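Local coordinates for protein alpha-fucosidase (Bifidobacterium bifidum, PDB 2EAB) that probably hydrolyses alpha-1,2-linked L-fucose from glycans, this chain being the catalytic portion of a longer, probably membrane-bound glycoside hydrolase, at residues M700-F712 and G726-G738. Sequence-based numbering, arbitrary orientation.
With EDO (1,2-ethanediol), chain G.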
ATOM      1  N   MET A 700      24.440  -5.588   9.075  1.00  8.86           N
ATOM      2  CA  MET A 700      23.960  -6.258   7.866  1.00  8.89           C
ATOM      3  C   MET A 700      24.252  -7.763   7.873  1.00  8.94           C
ATOM      4  O   MET A 700      23.395  -8.564   7.490  1.00  8.69           O
ATOM      5  CB  MET A 700      24.503  -5.604   6.593  1.00  8.92           C
ATOM      6  CG  MET A 700      23.918  -6.189   5.303  1.00  8.88           C
ATOM      7  SD  MET A 700      22.108  -6.107   5.225  1.00  8.52           S
ATOM      8  CE  MET A 700      21.904  -4.367   4.866  1.00  9.31           C
ATOM      9  N   ASP A 701      25.450  -8.156   8.307  1.00  9.25           N
ATOM     10  CA  ASP A 701      25.788  -9.577   8.406  1.00  9.71           C
ATOM     11  C   ASP A 701      24.820 -10.295   9.342  1.00  9.40           C
ATOM     12  O   ASP A 701      24.384 -11.414   9.061  1.00  9.51           O
ATOM     13  CB  ASP A 701      27.224  -9.777   8.903  1.00 10.36           C
ATOM     14  CG  ASP A 701      28.271  -9.419   7.859  1.00 12.45           C
ATOM     15  OD1 ASP A 701      27.922  -9.194   6.681  1.00 14.57           O
ATOM     16  OD2 ASP A 701      29.463  -9.368   8.230  1.00 15.35           O
ATOM     17  N   ALA A 702      24.489  -9.639  10.449  1.00  8.99           N
ATOM     18  CA  ALA A 702      23.547 -10.188  11.420  1.00  8.77           C
ATOM     19  C   ALA A 702      22.129 -10.280  10.850  1.00  8.58           C
ATOM     20  O   ALA A 702      21.414 -11.262  11.092  1.00  8.55           O
ATOM     21  CB  ALA A 702      23.565  -9.372  12.694  1.00  8.99           C
ATOM     22  N   ALA A 703      21.728  -9.263  10.086  1.00  8.25           N
ATOM     23  CA  ALA A 703      20.415  -9.268   9.452  1.00  8.23           C
ATOM     24  C   ALA A 703      20.312 -10.375   8.409  1.00  8.18           C
ATOM     25  O   ALA A 703      19.285 -11.052   8.316  1.00  7.93           O
ATOM     26  CB  ALA A 703      20.103  -7.908   8.846  1.00  8.69           C
ATOM     27  N   LYS A 704      21.383 -10.568   7.641  1.00  8.53           N
ATOM     28  CA  LYS A 704      21.429 -11.661   6.673  1.00  8.99           C
ATOM     29  C   LYS A 704      21.304 -13.023   7.372  1.00  8.75           C
ATOM     30  O   LYS A 704      20.602 -13.908   6.885  1.00  9.28           O
ATOM     31  CB  LYS A 704      22.709 -11.591   5.837  1.00  9.20           C
ATOM     32  CG  LYS A 704      22.760 -10.455   4.816  1.00 11.43           C
ATOM     33  CD  LYS A 704      24.122 -10.471   4.123  1.00 14.59           C
ATOM     34  CE  LYS A 704      24.339  -9.311   3.171  1.00 15.98           C
ATOM     35  NZ  LYS A 704      25.713  -9.365   2.586  1.00 18.17           N
ATOM     36  N   THR A 705      21.969 -13.171   8.515  1.00  8.58           N
ATOM     37  CA  THR A 705      21.864 -14.394   9.315  1.00  9.02           C
ATOM     38  C   THR A 705      20.423 -14.608   9.783  1.00  8.63           C
ATOM     39  O   THR A 705      19.873 -15.701   9.644  1.00  8.80           O
ATOM     40  CB  THR A 705      22.838 -14.352  10.497  1.00  9.14           C
ATOM     41  OG1 THR A 705      24.174 -14.361   9.981  1.00 10.59           O
ATOM     42  CG2 THR A 705      22.658 -15.552  11.422  1.00 10.12           C
ATOM     43  N   SER A 706      19.806 -13.548  10.306  1.00  8.23           N
ATOM     44  CA  SER A 706      18.401 -13.604  10.713  1.00  7.84           C
ATOM     45  C   SER A 706      17.486 -14.002   9.560  1.00  7.88           C
ATOM     46  O   SER A 706      16.601 -14.848   9.729  1.00  7.97           O
ATOM     47  CB  SER A 706      17.956 -12.263  11.292  1.00  7.99           C
ATOM     48  OG  SER A 706      18.540 -12.044  12.560  1.00  8.31           O
ATOM     49  N   LEU A 707      17.686 -13.381   8.397  1.00  7.81           N
ATOM     50  CA  LEU A 707      16.904 -13.695   7.207  1.00  8.18           C
ATOM     51  C   LEU A 707      17.068 -15.144   6.768  1.00  8.52           C
ATOM     52  O   LEU A 707      16.091 -15.788   6.393  1.00  8.56           O
ATOM     53  CB  LEU A 707      17.283 -12.770   6.050  1.00  8.28           C
ATOM     54  CG  LEU A 707      16.782 -11.328   6.103  1.00  7.80           C
ATOM     55  CD1 LEU A 707      17.483 -10.511   5.041  1.00  8.29           C
ATOM     56  CD2 LEU A 707      15.273 -11.250   5.921  1.00  8.12           C
ATOM     57  N   ARG A 708      18.300 -15.652   6.806  1.00  8.67           N
ATOM     58  CA  ARG A 708      18.557 -17.028   6.385  1.00  9.74           C
ATOM     59  C   ARG A 708      17.789 -18.026   7.247  1.00  9.44           C
ATOM     60  O   ARG A 708      17.154 -18.940   6.717  1.00  9.64           O
ATOM     61  CB  ARG A 708      20.054 -17.354   6.370  1.00  9.93           C
ATOM     62  CG  ARG A 708      20.818 -16.711   5.214  1.00 10.82           C
ATOM     63  CD  ARG A 708      22.202 -17.330   5.018  1.00 12.17           C
ATOM     64  NE  ARG A 708      22.985 -17.364   6.252  1.00 16.24           N
ATOM     65  CZ  ARG A 708      23.764 -16.378   6.691  1.00 17.08           C
ATOM     66  NH1 ARG A 708      23.882 -15.250   6.000  1.00 17.78           N
ATOM     67  NH2 ARG A 708      24.433 -16.524   7.829  1.00 17.40           N
ATOM     68  N   TYR A 709      17.834 -17.846   8.565  1.00  9.66           N
ATOM     69  CA  TYR A 709      17.075 -18.717   9.456  1.00  9.87           C
ATOM     70  C   TYR A 709      15.574 -18.649   9.181  1.00  9.80           C
ATOM     71  O   TYR A 709      14.891 -19.672   9.191  1.00  9.91           O
ATOM     72  CB  TYR A 709      17.347 -18.386  10.920  1.00 10.39           C
ATOM     73  CG  TYR A 709      18.633 -18.954  11.476  1.00 11.14           C
ATOM     74  CD1 TYR A 709      18.787 -20.329  11.675  1.00 12.69           C
ATOM     75  CD2 TYR A 709      19.682 -18.114  11.841  1.00 11.40           C
ATOM     76  CE1 TYR A 709      19.969 -20.853  12.203  1.00 12.96           C
ATOM     77  CE2 TYR A 709      20.863 -18.626  12.371  1.00 12.38           C
ATOM     78  CZ  TYR A 709      21.002 -19.996  12.550  1.00 12.55           C
ATOM     79  OH  TYR A 709      22.168 -20.509  13.075  1.00 13.54           O
ATOM     80  N   ARG A 710      15.059 -17.447   8.930  1.00  9.55           N
ATOM     81  CA  ARG A 710      13.624 -17.291   8.696  1.00  9.80           C
ATOM     82  C   ARG A 710      13.150 -17.814   7.340  1.00  9.89           C
ATOM     83  O   ARG A 710      12.022 -18.295   7.227  1.00 10.90           O
ATOM     84  CB  ARG A 710      13.202 -15.832   8.850  1.00  9.65           C
ATOM     85  CG  ARG A 710      11.856 -15.656   9.546  1.00 12.91           C
ATOM     86  CD  ARG A 710      11.957 -15.930  11.043  1.00  9.39           C
ATOM     87  NE  ARG A 710      11.226 -14.932  11.826  1.00  8.50           N
ATOM     88  CZ  ARG A 710      11.609 -14.473  13.014  1.00  8.00           C
ATOM     89  NH1 ARG A 710      12.722 -14.921  13.591  1.00  8.57           N
ATOM     90  NH2 ARG A 710      10.874 -13.548  13.623  1.00  8.01           N
ATOM     91  N   CYS A 711      14.010 -17.737   6.324  1.00  9.82           N
ATOM     92  CA  CYS A 711      13.583 -17.904   4.930  1.00 10.22           C
ATOM     93  C   CYS A 711      13.951 -19.236   4.285  1.00 10.61           C
ATOM     94  O   CYS A 711      13.472 -19.546   3.193  1.00 10.83           O
ATOM     95  CB  CYS A 711      14.129 -16.757   4.074  1.00 10.11           C
ATOM     96  SG  CYS A 711      13.440 -15.148   4.489  1.00 10.34           S
ATOM     97  N   PHE A 712      14.801 -20.008   4.959  1.00 11.28           N
ATOM     98  CA  PHE A 712      15.298 -21.279   4.439  1.00 12.30           C
ATOM     99  C   PHE A 712      14.885 -22.456   5.318  1.00 13.25           C
ATOM    100  O   PHE A 712      14.804 -22.338   6.545  1.00 13.51           O
ATOM    101  CB  PHE A 712      16.829 -21.249   4.331  1.00 12.54           C
ATOM    102  CG  PHE A 712      17.351 -20.423   3.187  1.00 12.59           C
ATOM    103  CD1 PHE A 712      17.768 -21.034   2.010  1.00 13.34           C
ATOM    104  CD2 PHE A 712      17.441 -19.035   3.284  1.00 12.83           C
ATOM    105  CE1 PHE A 712      18.257 -20.279   0.944  1.00 13.44           C
ATOM    106  CE2 PHE A 712      17.931 -18.271   2.226  1.00 12.81           C
ATOM    107  CZ  PHE A 712      18.338 -18.896   1.050  1.00 13.02           C
ATOM    108  N   GLY A 726       6.081 -10.288   0.062  1.00  8.53           N
ATOM    109  CA  GLY A 726       6.369  -8.884  -0.247  1.00  8.22           C
ATOM    110  C   GLY A 726       7.440  -8.308   0.663  1.00  7.76           C
ATOM    111  O   GLY A 726       8.385  -7.664   0.195  1.00  8.38           O
ATOM    112  N   GLN A 727       7.309  -8.551   1.964  1.00  7.56           N
ATOM    113  CA  GLN A 727       8.305  -8.092   2.925  1.00  7.38           C
ATOM    114  C   GLN A 727       9.673  -8.728   2.677  1.00  7.20           C
ATOM    115  O   GLN A 727      10.710  -8.053   2.725  1.00  7.08           O
ATOM    116  CB  GLN A 727       7.852  -8.391   4.351  1.00  7.47           C
ATOM    117  CG  GLN A 727       8.871  -7.966   5.390  1.00  8.49           C
ATOM    118  CD  GLN A 727       8.494  -8.370   6.792  1.00  9.14           C
ATOM    119  OE1 GLN A 727       7.592  -9.194   7.001  1.00 11.16           O
ATOM    120  NE2 GLN A 727       9.182  -7.796   7.772  1.00  9.50           N
ATOM    121  N   ARG A 728       9.679 -10.029   2.409  1.00  7.32           N
ATOM    122  CA  ARG A 728      10.936 -10.742   2.214  1.00  7.43           C
ATOM    123  C   ARG A 728      11.695 -10.267   0.978  1.00  7.23           C
ATOM    124  O   ARG A 728      12.913 -10.106   1.031  1.00  7.45           O
ATOM    125  CB  ARG A 728      10.723 -12.256   2.209  1.00  7.91           C
ATOM    126  CG  ARG A 728      10.353 -12.770   3.587  1.00  8.88           C
ATOM    127  CD  ARG A 728       9.920 -14.212   3.573  1.00 11.53           C
ATOM    128  NE  ARG A 728       9.276 -14.575   4.832  1.00 14.29           N
ATOM    129  CZ  ARG A 728       9.101 -15.825   5.246  1.00 15.68           C
ATOM    130  NH1 ARG A 728       9.531 -16.846   4.511  1.00 16.10           N
ATOM    131  NH2 ARG A 728       8.497 -16.059   6.401  1.00 16.93           N
ATOM    132  N   ILE A 729      10.987 -10.021  -0.120  1.00  7.13           N
ATOM    133  CA  ILE A 729      11.627  -9.478  -1.323  1.00  7.26           C
ATOM    134  C   ILE A 729      12.330  -8.151  -1.013  1.00  7.02           C
ATOM    135  O   ILE A 729      13.510  -7.974  -1.327  1.00  6.98           O
ATOM    136  CB  ILE A 729      10.611  -9.301  -2.477  1.00  7.44           C
ATOM    137  CG1 ILE A 729      10.086 -10.665  -2.939  1.00  8.19           C
ATOM    138  CG2 ILE A 729      11.245  -8.571  -3.660  1.00  8.38           C
ATOM    139  CD1 ILE A 729       8.818 -10.577  -3.773  1.00  9.15           C
ATOM    140  N   ASN A 730      11.610  -7.225  -0.384  1.00  6.61           N
ATOM    141  CA  ASN A 730      12.179  -5.916  -0.069  1.00  6.65           C
ATOM    142  C   ASN A 730      13.332  -5.985   0.925  1.00  6.66           C
ATOM    143  O   ASN A 730      14.327  -5.269   0.780  1.00  6.38           O
ATOM    144  CB  ASN A 730      11.093  -4.963   0.419  1.00  6.53           C
ATOM    145  CG  ASN A 730      10.243  -4.434  -0.715  1.00  6.83           C
ATOM    146  OD1 ASN A 730      10.563  -3.408  -1.326  1.00  7.03           O
ATOM    147  ND2 ASN A 730       9.150  -5.137  -1.012  1.00  6.34           N
ATOM    148  N   SER A 731      13.200  -6.859   1.921  1.00  6.53           N
ATOM    149  CA  SER A 731      14.232  -7.034   2.942  1.00  6.97           C
ATOM    150  C   SER A 731      15.512  -7.580   2.330  1.00  6.59           C
ATOM    151  O   SER A 731      16.602  -7.052   2.566  1.00  6.48           O
ATOM    152  CB  SER A 731      13.740  -7.961   4.048  1.00  7.16           C
ATOM    153  OG  SER A 731      12.600  -7.418   4.693  1.00  7.22           O
ATOM    154  N   TRP A 732      15.378  -8.626   1.523  1.00  6.80           N
ATOM    155  CA  TRP A 732      16.538  -9.184   0.847  1.00  7.03           C
ATOM    156  C   TRP A 732      17.174  -8.196  -0.134  1.00  6.76           C
ATOM    157  O   TRP A 732      18.394  -8.164  -0.258  1.00  6.97           O
ATOM    158  CB  TRP A 732      16.194 -10.510   0.179  1.00  7.67           C
ATOM    159  CG  TRP A 732      16.276 -11.679   1.124  1.00  7.50           C
ATOM    160  CD1 TRP A 732      15.241 -12.286   1.777  1.00  8.27           C
ATOM    161  CD2 TRP A 732      17.466 -12.375   1.522  1.00  8.58           C
ATOM    162  NE1 TRP A 732      15.713 -13.323   2.551  1.00  8.69           N
ATOM    163  CE2 TRP A 732      17.074 -13.403   2.410  1.00  8.82           C
ATOM    164  CE3 TRP A 732      18.824 -12.231   1.210  1.00  9.27           C
ATOM    165  CZ2 TRP A 732      17.994 -14.286   2.992  1.00  9.81           C
ATOM    166  CZ3 TRP A 732      19.741 -13.108   1.790  1.00  9.83           C
ATOM    167  CH2 TRP A 732      19.317 -14.125   2.668  1.00  9.74           C
ATOM    168  N   ALA A 733      16.376  -7.365  -0.801  1.00  6.59           N
ATOM    169  CA  ALA A 733      16.947  -6.367  -1.714  1.00  6.79           C
ATOM    170  C   ALA A 733      17.920  -5.444  -0.976  1.00  6.62           C
ATOM    171  O   ALA A 733      18.991  -5.113  -1.493  1.00  6.38           O
ATOM    172  CB  ALA A 733      15.860  -5.558  -2.394  1.00  7.34           C
ATOM    173  N   ARG A 734      17.556  -5.041   0.238  1.00  6.64           N
ATOM    174  CA  ARG A 734      18.381  -4.140   1.037  1.00  6.51           C
ATOM    175  C   ARG A 734      19.726  -4.752   1.436  1.00  6.79           C
ATOM    176  O   ARG A 734      20.659  -4.019   1.764  1.00  6.62           O
ATOM    177  CB  ARG A 734      17.614  -3.698   2.288  1.00  6.56           C
ATOM    178  CG  ARG A 734      16.416  -2.777   2.006  1.00  6.11           C
ATOM    179  CD  ARG A 734      16.864  -1.386   1.546  1.00  6.60           C
ATOM    180  NE  ARG A 734      15.797  -0.382   1.455  1.00  6.41           N
ATOM    181  CZ  ARG A 734      15.275   0.259   2.499  1.00  6.10           C
ATOM    182  NH1 ARG A 734      15.668  -0.035   3.733  1.00  6.59           N
ATOM    183  NH2 ARG A 734      14.343   1.186   2.310  1.00  6.38           N
ATOM    184  N   THR A 735      19.825  -6.082   1.418  1.00  6.71           N
ATOM    185  CA  THR A 735      21.080  -6.772   1.736  1.00  7.35           C
ATOM    186  C   THR A 735      22.098  -6.720   0.597  1.00  7.57           C
ATOM    187  O   THR A 735      23.273  -7.031   0.809  1.00  8.04           O
ATOM    188  CB  THR A 735      20.879  -8.275   2.071  1.00  7.43           C
ATOM    189  OG1 THR A 735      20.569  -8.998   0.873  1.00  7.80           O
ATOM    190  CG2 THR A 735      19.794  -8.492   3.109  1.00  7.82           C
ATOM    191  N   GLY A 736      21.642  -6.387  -0.607  1.00  7.44           N
ATOM    192  CA  GLY A 736      22.495  -6.437  -1.791  1.00  8.07           C
ATOM    193  C   GLY A 736      22.526  -7.786  -2.496  1.00  8.35           C
ATOM    194  O   GLY A 736      23.133  -7.910  -3.563  1.00  8.65           O
ATOM    195  N   ASP A 737      21.876  -8.794  -1.915  1.00  8.34           N
ATOM    196  CA  ASP A 737      21.840 -10.127  -2.522  1.00  8.53           C
ATOM    197  C   ASP A 737      20.707 -10.185  -3.548  1.00  8.39           C
ATOM    198  O   ASP A 737      19.589 -10.615  -3.243  1.00  8.45           O
ATOM    199  CB  ASP A 737      21.680 -11.206  -1.442  1.00  8.74           C
ATOM    200  CG  ASP A 737      21.759 -12.629  -1.992  1.00  9.20           C
ATOM    201  OD1 ASP A 737      21.729 -12.822  -3.225  1.00  9.71           O
ATOM    202  OD2 ASP A 737      21.829 -13.565  -1.165  1.00 10.48           O
ATOM    203  N   GLY A 738      21.014  -9.749  -4.767  1.00  8.63           N
ATOM    204  CA  GLY A 738      20.043  -9.739  -5.854  1.00  8.69           C
ATOM    205  C   GLY A 738      19.588 -11.120  -6.278  1.00  8.59           C
ATOM    206  O   GLY A 738      18.456 -11.284  -6.718  1.00  8.61           O
TER
HETATM  207  C1  EDO G4807      11.681   1.630   1.013  1.00 42.74           C
HETATM  208  O1  EDO G4807      12.999   2.026   0.382  1.00 37.02           O
HETATM  209  C2  EDO G4807      10.556   2.214   0.071  1.00 43.60           C
HETATM  210  O2  EDO G4807      10.760   3.647  -0.004  1.00 37.12           O
HETATM  211  O   HOH W   1      25.683  -7.683  -0.314  1.00 32.12           O
HETATM  212  O   HOH W   2      24.525 -10.075  -0.090  1.00 44.98           O
HETATM  213  O   HOH W   3      10.417 -19.849   5.689  1.00 18.91           O
HETATM  214  O   HOH W   4      11.336 -17.457   2.397  1.00 13.86           O
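Two helices of the glycoside hydrolase family 95 catalytic domain, 697-711 and 722-734, pack roughly antiparallel, their short axes 149° apart in direction and 10.8 Å apart at closest approach, with the indole of Trp-732 wedged against Leu-707 and Cys-711. Leu-707 lies over one indole face, its CD1 4.0 Å from the centroid of the five-membered ring in a CH-pi contact, while its CB rests 3.5 Å from Trp-732 CZ2. At the indole edge, Trp-732 NE1 donates a long but nearly straight hydrogen bond in the ring plane to Cys-711 SG (3.5 Å, 170°), which, with Leu-707 over the face, probably helps to set the ring's rotation. A leucine in place of Trp-732 would probably leave Cys-711 SG without this donor and open a gap beneath Leu-707. One turn on from Trp-732, Thr-735 meets Leu-707 tip to tip, CG2 to CD1 at 3.6 Å. With OG1 between the backbone N and the carbonyl carbon (chi1 72°), the Thr-735 hydroxyl turns back to donate to Trp-732 O and accepts from Asp-737 N, closing an ST turn. Beyond the pair, helix 738-751 packs on Trp-732 through Thr-740, Thr-741 and Leu-744, helix 767-780 adjoins Asn-730 and Ala-733, and strand 716-717 meets Cys-711 and Phe-712 through Leu-717.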